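Hypothetical protein (Staphylococcus aureus subsp. aureus, PDB 1QYI) is of unknown function but probably is a haloacid dehalogenase-type hydrolase, perhaps acting on phosphorylated substrates. Local coordinates at residues A[24-27]-A[28-32]; A[314-317]-A[318-321]; A[323-326]-A[327-330]. All blocks are in the same frame, centred on the assembly; numbering follows the deposited sequence.

Contact 1 (A[24-27]-A[28-32]); sequences LTVY and ELLMD
The Tyr27 ring has the side chain of Met31, present as selenomethionine, lying over one face. Met31 CG sits 4.0 Å from the Tyr27 ring centroid and only 19° off the ring normal, which defines a CH-pi contact. Met31 CG is offset toward the rim, 3.8 Å from Tyr27 CE1. The selenium adds an oblique Met-aromatic contact, Met31 SE lying 5.2 Å from the Tyr27 ring centroid, beside the closer CH-pi contact of CG. Two different first torsions bring the groups together: Tyr27 CG stands trans to its backbone N (chi1 -160°), whereas Met31 CG stays beside its own N, and the Met31 chain then bends at chi2 and chi3.

On another side of the same helix, Thr25 and Leu29 run alongside each other and point the same way, Thr25 CG2 to Leu29 CD2 measuring 4.2 Å. The backbone beneath is helical: Leu29 N donates to Thr25 O at 2.9 Å. Tyr27 O accepts from both Met31 N, at 3.0 Å, and Leu30 N. Such a doubled acceptor fits the end of helix 16-31, since Asp32 is the first residue to depart from helical angles.

Ile55, Arg58 and Ile59 of helix 49-60 pack on Tyr27, while Leu81 and Phe85 of helix 77-93 meet the Val26-Leu30 side. Polar ends are answered from outside: Thr25 OG1 by Val21 O, Glu28 OE1 by a salt bridge with Lys204, and Asp32 OD2 by Trp44 NE1. The chemistry is thus that of a largely buried end of helix 16-31, packed between helices 49-60, 77-93 and 172-195, mostly apolar but with its few polar ends paired, where the carboxylate of Glu28 would probably be stabilised in its charged form by the lysine.

Contact 2 (A[314-317]-A[318-321]); sequences NKDD and VFIV
Phe319 reaches back from near the start of strand 318-322 toward Lys315 and Asp316. From CB, its first torsion sets CG opposite the carbonyl carbon (chi1 -65°), and the end of the ring comes nearer to the preceding loop than its base does. Along one side, Phe319 CE1 lies 4.3 Å from Lys315 O. On the other, Phe319 CE2 is 4.0 Å from Asp316 O, and at the tip Phe319 CZ lies 4.2 Å from Asp316 OD1. Both carbonyls approach obliquely, and the Asp316 carboxylate plane is turned 54° from the ring, so the side chains run alongside without stacking.

The loop itself is a type I turn: Asp317 N donates to Asn314 O at 3.1 Å, and Lys315 and Asp316 have the backbone angles of its two corners. Its carbonyls have outside donors, Thr337 OG1 for Lys315 O and Lys2 NZ for Asp316 O, while Lys315 NZ forms a salt bridge with Asp360.

Phe319 bonds through its backbone to Lys3, and Val318 and Ile320 to Thr337. The strand's place between parallel strands 3-6 and 337-341 is that of the Rossmann-like core of haloacid dehalogenase-type proteins, and the turn leads into it.

Contact 3 (A[323-326]-A[327-330]); sequences DSLA and DLLS
Ser324 and Asp327 face each other at the start of helix 325-334. Ser324 OG takes a weak capping bond from Asp327 N at 3.3 Å, which marks Ser324 as the N-cap, and Ser324 O receives a second weak bond from the same N-H. Ser324 OG also lies 2.9 Å from Asp327 OD2, a weak pairing that is not settled because the proton has another acceptor within reach. With chi1 at 75°, Ser324 OG sits between its backbone N and carbonyl carbon, the orientation that swings it over the first helical turn.

Farther along, Leu329 N donates to Leu325 O at 3.1 Å, a straight bond of 162°, while the Leu328 N bond to that oxygen is weak. Leu325 CD1 meets two methyl groups: Leu328 CD2 at 3.7 Å and Leu329 CD1 at 4.0 Å. Ser330 OG approaches Ala326 O to 3.1 Å, but its hydroxyl is also bonded to Pro285 O.

The next shell fixes the acidic group. Asp327 OD1 forms a salt bridge with Lys284, and Asp7 brings its carboxylate close to those of Asp323 and Asp327. Asp323 and Asp327, four residues apart, match the fourth, acidic motif of the haloacid dehalogenase superfamily, with Asp7 and Lys284 in the places of the first and third motifs; the cluster therefore probably marks the active site.

Helix 325-334 is the crossover of the beta-alpha-beta unit joining strands 318-322 and 337-341. Phe338 of the second strand lies against Asp327 and Leu328, Tyr290 of helix 288-295 against Asp327 and Ser330, and Leu354 of helix 351-356 against Leu328.

Overall arrangement
The strand half of contact 2 and contact 3 belong to one beta-alpha-beta unit: the centres of the two contacts are 13 Å apart, and Ile320 CG2 of the strand packs 4.2 Å from Asp327 O of the helix. Contact 1 lies across the chain's centre, about 46 Å from contact 2 and 36 Å from contact 3, centre to centre, within a separate group of helices. It is also the buried one, held by apolar and aromatic side chains over the backbone bonds of a helix's last turns. Contact 2 pairs an exposed, polar turn with a buried strand, whereas contact 3 gathers hydroxyls and carboxylates at a helix start, in keeping with its probable place at the active site.

Contact 1 (A[24-27]-A[28-32])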
ATOM      1  N   LEU A  24       9.441   5.339   7.959  1.00 20.22           N
ATOM      2  CA  LEU A  24      10.873   5.494   7.698  1.00 20.42           C
ATOM      3  C   LEU A  24      11.133   6.569   6.657  1.00 19.42           C
ATOM      4  O   LEU A  24      12.157   7.245   6.688  1.00 18.95           O
ATOM      5  CB  LEU A  24      11.487   4.189   7.196  1.00 21.32           C
ATOM      6  CG  LEU A  24      11.798   3.095   8.207  1.00 23.46           C
ATOM      7  CD1 LEU A  24      12.727   2.078   7.547  1.00 23.32           C
ATOM      8  CD2 LEU A  24      12.480   3.709   9.426  1.00 24.87           C
ATOM      9  N   THR A  25      10.209   6.723   5.721  1.00 20.46           N
ATOM     10  CA  THR A  25      10.391   7.726   4.687  1.00 19.17           C
ATOM     11  C   THR A  25      10.412   9.112   5.305  1.00 18.59           C
ATOM     12  O   THR A  25      11.383   9.855   5.149  1.00 19.04           O
ATOM     13  CB  THR A  25       9.296   7.631   3.641  1.00 16.51           C
ATOM     14  OG1 THR A  25       9.448   6.393   2.938  1.00 18.44           O
ATOM     15  CG2 THR A  25       9.398   8.776   2.655  1.00 14.08           C
ATOM     16  N   VAL A  26       9.346   9.446   6.021  1.00 17.24           N
ATOM     17  CA  VAL A  26       9.240  10.739   6.681  1.00 16.10           C
ATOM     18  C   VAL A  26      10.472  10.978   7.555  1.00 16.57           C
ATOM     19  O   VAL A  26      11.088  12.048   7.517  1.00 18.11           O
ATOM     20  CB  VAL A  26       7.968  10.779   7.551  1.00 16.51           C
ATOM     21  CG1 VAL A  26       7.751  12.173   8.114  1.00 15.65           C
ATOM     22  CG2 VAL A  26       6.772  10.346   6.725  1.00 10.45           C
ATOM     23  N   TYR A  27      10.848   9.961   8.322  1.00 15.81           N
ATOM     24  CA  TYR A  27      12.004  10.065   9.208  1.00 14.52           C
ATOM     25  C   TYR A  27      13.328  10.295   8.444  1.00 14.11           C
ATOM     26  O   TYR A  27      14.141  11.128   8.836  1.00 13.38           O
ATOM     27  CB  TYR A  27      12.072   8.806  10.094  1.00 14.12           C
ATOM     28  CG  TYR A  27      12.890   8.950  11.365  1.00 15.84           C
ATOM     29  CD1 TYR A  27      12.582   9.924  12.327  1.00 17.51           C
ATOM     30  CD2 TYR A  27      13.973   8.108  11.608  1.00 15.98           C
ATOM     31  CE1 TYR A  27      13.347  10.050  13.499  1.00 18.17           C
ATOM     32  CE2 TYR A  27      14.737   8.219  12.763  1.00 16.58           C
ATOM     33  CZ  TYR A  27      14.432   9.185  13.702  1.00 18.78           C
ATOM     34  OH  TYR A  27      15.237   9.295  14.815  1.00 17.12           O
ATOM     35  N   GLU A  28      13.551   9.576   7.352  1.00 13.82           N
ATOM     36  CA  GLU A  28      14.782   9.771   6.601  1.00 15.29           C
ATOM     37  C   GLU A  28      14.834  11.146   5.958  1.00 17.48           C
ATOM     38  O   GLU A  28      15.905  11.729   5.787  1.00 20.49           O
ATOM     39  CB  GLU A  28      14.919   8.742   5.502  1.00 14.71           C
ATOM     40  CG  GLU A  28      16.313   8.687   4.923  1.00 13.35           C
ATOM     41  CD  GLU A  28      16.348   7.982   3.597  1.00 14.15           C
ATOM     42  OE1 GLU A  28      15.475   7.102   3.362  1.00 11.47           O
ATOM     43  OE2 GLU A  28      17.261   8.301   2.796  1.00 14.31           O
ATOM     44  N   LEU A  29      13.673  11.648   5.573  1.00 18.78           N
ATOM     45  CA  LEU A  29      13.578  12.962   4.956  1.00 21.65           C
ATOM     46  C   LEU A  29      13.764  14.043   6.023  1.00 24.14           C
ATOM     47  O   LEU A  29      13.888  15.232   5.712  1.00 25.66           O
ATOM     48  CB  LEU A  29      12.207  13.118   4.295  1.00 18.80           C
ATOM     49  CG  LEU A  29      12.102  13.232   2.773  1.00 20.89           C
ATOM     50  CD1 LEU A  29      13.198  12.436   2.079  1.00 23.64           C
ATOM     51  CD2 LEU A  29      10.721  12.722   2.356  1.00 21.18           C
ATOM     52  N   LEU A  30      13.814  13.631   7.284  1.00 25.47           N
ATOM     53  CA  LEU A  30      13.943  14.599   8.365  1.00 25.63           C
ATOM     54  C   LEU A  30      15.303  14.671   9.041  1.00 25.14           C
ATOM     55  O   LEU A  30      15.778  15.767   9.341  1.00 25.64           O
ATOM     56  CB  LEU A  30      12.864  14.312   9.405  1.00 23.52           C
ATOM     57  CG  LEU A  30      11.874  15.392   9.815  1.00 21.19           C
ATOM     58  CD1 LEU A  30      11.425  16.284   8.679  1.00 20.08           C
ATOM     59  CD2 LEU A  30      10.706  14.647  10.388  1.00 22.59           C
HETATM   60  N   MSE A  31      15.923  13.514   9.260  1.00 25.46           N
HETATM   61  CA  MSE A  31      17.216  13.429   9.939  1.00 26.83           C
HETATM   62  C   MSE A  31      18.419  13.266   9.025  1.00 26.39           C
HETATM   63  O   MSE A  31      19.517  13.688   9.381  1.00 27.45           O
HETATM   64  CB  MSE A  31      17.225  12.260  10.936  1.00 30.52           C
HETATM   65  CG  MSE A  31      16.014  12.190  11.854  1.00 36.05           C
HETATM   66 SE   MSE A  31      15.702  13.837  12.842  1.00 44.71          SE
HETATM   67  CE  MSE A  31      16.014  13.114  14.631  1.00 43.87           C
ATOM     68  N   ASP A  32      18.251  12.651   7.860  1.00 24.60           N
ATOM     69  CA  ASP A  32      19.423  12.474   7.011  1.00 24.57           C
ATOM     70  C   ASP A  32      20.009  13.772   6.474  1.00 25.35           C
ATOM     71  O   ASP A  32      19.297  14.678   6.047  1.00 21.81           O
ATOM     72  CB  ASP A  32      19.142  11.526   5.851  1.00 23.44           C
ATOM     73  CG  ASP A  32      20.419  10.996   5.229  1.00 23.41           C
ATOM     74  OD1 ASP A  32      21.090  11.767   4.520  1.00 22.66           O
ATOM     75  OD2 ASP A  32      20.768   9.820   5.477  1.00 23.94           O
TER

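Contact 2 (A[314-317]-A[318-321])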
ATOM      1  N   ASN A 314     -19.915 -21.627 -12.153  1.00 25.25           N
ATOM      2  CA  ASN A 314     -20.783 -22.296 -11.199  1.00 26.94           C
ATOM      3  C   ASN A 314     -20.220 -22.137  -9.801  1.00 25.56           C
ATOM      4  O   ASN A 314     -19.005 -22.064  -9.603  1.00 26.49           O
ATOM      5  CB  ASN A 314     -20.938 -23.790 -11.514  1.00 30.16           C
ATOM      6  CG  ASN A 314     -21.783 -24.048 -12.752  1.00 32.47           C
ATOM      7  OD1 ASN A 314     -22.824 -23.413 -12.960  1.00 32.85           O
ATOM      8  ND2 ASN A 314     -21.350 -25.002 -13.571  1.00 33.60           N
ATOM      9  N   LYS A 315     -21.128 -22.112  -8.837  1.00 23.63           N
ATOM     10  CA  LYS A 315     -20.809 -21.953  -7.429  1.00 23.90           C
ATOM     11  C   LYS A 315     -19.801 -22.971  -6.881  1.00 25.10           C
ATOM     12  O   LYS A 315     -19.062 -22.664  -5.948  1.00 24.76           O
ATOM     13  CB  LYS A 315     -22.108 -22.034  -6.634  1.00 24.50           C
ATOM     14  CG  LYS A 315     -22.145 -21.201  -5.384  1.00 26.23           C
ATOM     15  CD  LYS A 315     -21.944 -19.732  -5.705  1.00 29.30           C
ATOM     16  CE  LYS A 315     -22.705 -18.845  -4.719  1.00 32.34           C
ATOM     17  NZ  LYS A 315     -22.487 -19.243  -3.286  1.00 33.93           N
ATOM     18  N   ASP A 316     -19.766 -24.171  -7.454  1.00 25.17           N
ATOM     19  CA  ASP A 316     -18.852 -25.204  -6.972  1.00 26.87           C
ATOM     20  C   ASP A 316     -17.542 -25.322  -7.716  1.00 25.20           C
ATOM     21  O   ASP A 316     -16.712 -26.177  -7.396  1.00 24.67           O
ATOM     22  CB  ASP A 316     -19.520 -26.582  -6.990  1.00 31.00           C
ATOM     23  CG  ASP A 316     -20.172 -26.924  -5.673  1.00 36.74           C
ATOM     24  OD1 ASP A 316     -19.684 -26.436  -4.625  1.00 40.56           O
ATOM     25  OD2 ASP A 316     -21.150 -27.702  -5.673  1.00 36.61           O
ATOM     26  N   ASP A 317     -17.332 -24.461  -8.696  1.00 23.53           N
ATOM     27  CA  ASP A 317     -16.113 -24.559  -9.488  1.00 21.46           C
ATOM     28  C   ASP A 317     -15.050 -23.502  -9.166  1.00 20.27           C
ATOM     29  O   ASP A 317     -13.876 -23.650  -9.526  1.00 18.72           O
ATOM     30  CB  ASP A 317     -16.499 -24.528 -10.962  1.00 21.88           C
ATOM     31  CG  ASP A 317     -17.618 -25.504 -11.274  1.00 23.46           C
ATOM     32  OD1 ASP A 317     -17.621 -26.606 -10.679  1.00 24.82           O
ATOM     33  OD2 ASP A 317     -18.493 -25.188 -12.107  1.00 27.04           O
ATOM     34  N   VAL A 318     -15.464 -22.444  -8.477  1.00 19.35           N
ATOM     35  CA  VAL A 318     -14.544 -21.387  -8.100  1.00 16.91           C
ATOM     36  C   VAL A 318     -14.820 -20.895  -6.687  1.00 16.35           C
ATOM     37  O   VAL A 318     -15.956 -20.589  -6.333  1.00 18.54           O
ATOM     38  CB  VAL A 318     -14.626 -20.203  -9.085  1.00 17.53           C
ATOM     39  CG1 VAL A 318     -13.530 -19.178  -8.768  1.00 14.34           C
ATOM     40  CG2 VAL A 318     -14.495 -20.703 -10.521  1.00 13.12           C
ATOM     41  N   PHE A 319     -13.754 -20.837  -5.890  1.00 15.81           N
ATOM     42  CA  PHE A 319     -13.789 -20.389  -4.500  1.00 14.51           C
ATOM     43  C   PHE A 319     -12.815 -19.220  -4.336  1.00 15.31           C
ATOM     44  O   PHE A 319     -11.590 -19.384  -4.439  1.00 14.14           O
ATOM     45  CB  PHE A 319     -13.335 -21.504  -3.559  1.00 13.77           C
ATOM     46  CG  PHE A 319     -14.245 -22.692  -3.533  1.00 13.46           C
ATOM     47  CD1 PHE A 319     -15.472 -22.628  -2.889  1.00 12.36           C
ATOM     48  CD2 PHE A 319     -13.882 -23.870  -4.173  1.00  8.94           C
ATOM     49  CE1 PHE A 319     -16.318 -23.717  -2.877  1.00 13.39           C
ATOM     50  CE2 PHE A 319     -14.722 -24.960  -4.164  1.00 11.38           C
ATOM     51  CZ  PHE A 319     -15.947 -24.882  -3.517  1.00 13.26           C
ATOM     52  N   ILE A 320     -13.355 -18.044  -4.061  1.00 15.02           N
ATOM     53  CA  ILE A 320     -12.534 -16.867  -3.870  1.00 15.20           C
ATOM     54  C   ILE A 320     -12.263 -16.714  -2.379  1.00 16.28           C
ATOM     55  O   ILE A 320     -13.189 -16.684  -1.569  1.00 15.81           O
ATOM     56  CB  ILE A 320     -13.232 -15.628  -4.440  1.00 13.08           C
ATOM     57  CG1 ILE A 320     -13.159 -15.681  -5.963  1.00 13.02           C
ATOM     58  CG2 ILE A 320     -12.589 -14.369  -3.897  1.00 13.86           C
ATOM     59  CD1 ILE A 320     -13.874 -14.542  -6.663  1.00 17.24           C
ATOM     60  N   VAL A 321     -10.976 -16.631  -2.042  1.00 17.17           N
ATOM     61  CA  VAL A 321     -10.495 -16.509  -0.666  1.00 17.15           C
ATOM     62  C   VAL A 321      -9.885 -15.135  -0.424  1.00 19.53           C
ATOM     63  O   VAL A 321      -8.772 -14.831  -0.876  1.00 19.83           O
ATOM     64  CB  VAL A 321      -9.420 -17.595  -0.358  1.00 16.51           C
ATOM     65  CG1 VAL A 321      -8.853 -17.409   1.047  1.00 14.89           C
ATOM     66  CG2 VAL A 321     -10.020 -18.982  -0.515  1.00 12.04           C
TER

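Contact 3 (A[323-326]-A[327-330])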
ATOM      1  N   ASP A 323     -10.360 -11.185   2.146  1.00 22.05           N
ATOM      2  CA  ASP A 323     -10.798 -10.568   3.377  1.00 24.96           C
ATOM      3  C   ASP A 323     -11.594  -9.300   3.120  1.00 25.22           C
ATOM      4  O   ASP A 323     -12.394  -8.887   3.953  1.00 25.72           O
ATOM      5  CB  ASP A 323      -9.572 -10.248   4.231  1.00 25.45           C
ATOM      6  CG  ASP A 323      -8.608  -9.322   3.524  1.00 26.36           C
ATOM      7  OD1 ASP A 323      -8.272  -9.576   2.337  1.00 24.89           O
ATOM      8  OD2 ASP A 323      -8.180  -8.338   4.160  1.00 28.62           O
ATOM      9  N   SER A 324     -11.369  -8.676   1.972  1.00 25.44           N
ATOM     10  CA  SER A 324     -12.071  -7.445   1.654  1.00 25.61           C
ATOM     11  C   SER A 324     -13.448  -7.715   1.105  1.00 26.42           C
ATOM     12  O   SER A 324     -13.725  -8.767   0.517  1.00 28.12           O
ATOM     13  CB  SER A 324     -11.296  -6.624   0.629  1.00 25.45           C
ATOM     14  OG  SER A 324     -11.424  -7.193  -0.659  1.00 22.48           O
ATOM     15  N   LEU A 325     -14.313  -6.738   1.307  1.00 28.52           N
ATOM     16  CA  LEU A 325     -15.669  -6.804   0.835  1.00 27.69           C
ATOM     17  C   LEU A 325     -15.669  -6.674  -0.690  1.00 27.23           C
ATOM     18  O   LEU A 325     -16.499  -7.273  -1.366  1.00 28.04           O
ATOM     19  CB  LEU A 325     -16.465  -5.671   1.470  1.00 29.24           C
ATOM     20  CG  LEU A 325     -17.873  -5.508   0.905  1.00 32.66           C
ATOM     21  CD1 LEU A 325     -18.658  -6.798   1.145  1.00 33.37           C
ATOM     22  CD2 LEU A 325     -18.559  -4.323   1.561  1.00 32.59           C
ATOM     23  N   ALA A 326     -14.737  -5.894  -1.233  1.00 25.94           N
ATOM     24  CA  ALA A 326     -14.663  -5.717  -2.680  1.00 25.62           C
ATOM     25  C   ALA A 326     -14.468  -7.060  -3.390  1.00 26.25           C
ATOM     26  O   ALA A 326     -14.843  -7.206  -4.550  1.00 28.84           O
ATOM     27  CB  ALA A 326     -13.530  -4.763  -3.042  1.00 22.73           C
ATOM     28  N   ASP A 327     -13.880  -8.037  -2.702  1.00 25.22           N
ATOM     29  CA  ASP A 327     -13.668  -9.356  -3.292  1.00 25.10           C
ATOM     30  C   ASP A 327     -14.929 -10.195  -3.176  1.00 25.27           C
ATOM     31  O   ASP A 327     -15.185 -11.090  -3.991  1.00 25.85           O
ATOM     32  CB  ASP A 327     -12.504 -10.080  -2.610  1.00 24.89           C
ATOM     33  CG  ASP A 327     -11.161  -9.538  -3.043  1.00 26.75           C
ATOM     34  OD1 ASP A 327     -11.008  -9.273  -4.247  1.00 31.05           O
ATOM     35  OD2 ASP A 327     -10.252  -9.382  -2.203  1.00 28.60           O
ATOM     36  N   LEU A 328     -15.717  -9.905  -2.149  1.00 24.09           N
ATOM     37  CA  LEU A 328     -16.964 -10.617  -1.914  1.00 22.86           C
ATOM     38  C   LEU A 328     -17.952 -10.320  -3.050  1.00 21.84           C
ATOM     39  O   LEU A 328     -18.574 -11.232  -3.591  1.00 19.90           O
ATOM     40  CB  LEU A 328     -17.538 -10.204  -0.551  1.00 22.49           C
ATOM     41  CG  LEU A 328     -18.905 -10.769  -0.165  1.00 22.99           C
ATOM     42  CD1 LEU A 328     -18.985 -10.984   1.339  1.00 21.71           C
ATOM     43  CD2 LEU A 328     -19.972  -9.797  -0.642  1.00 21.02           C
ATOM     44  N   LEU A 329     -18.078  -9.044  -3.409  1.00 21.29           N
ATOM     45  CA  LEU A 329     -18.967  -8.618  -4.486  1.00 20.47           C
ATOM     46  C   LEU A 329     -18.478  -9.153  -5.836  1.00 21.47           C
ATOM     47  O   LEU A 329     -19.286  -9.466  -6.712  1.00 23.05           O
ATOM     48  CB  LEU A 329     -19.060  -7.087  -4.504  1.00 19.71           C
ATOM     49  CG  LEU A 329     -20.169  -6.351  -3.719  1.00 17.20           C
ATOM     50  CD1 LEU A 329     -20.500  -7.039  -2.407  1.00 17.43           C
ATOM     51  CD2 LEU A 329     -19.713  -4.920  -3.476  1.00 17.95           C
ATOM     52  N   SER A 330     -17.160  -9.268  -6.006  1.00 22.12           N
ATOM     53  CA  SER A 330     -16.597  -9.802  -7.249  1.00 20.93           C
ATOM     54  C   SER A 330     -16.962 -11.278  -7.389  1.00 20.87           C
ATOM     55  O   SER A 330     -17.099 -11.783  -8.499  1.00 22.62           O
ATOM     56  CB  SER A 330     -15.068  -9.672  -7.270  1.00 19.92           C
ATOM     57  OG  SER A 330     -14.643  -8.328  -7.431  1.00 21.62           O
TER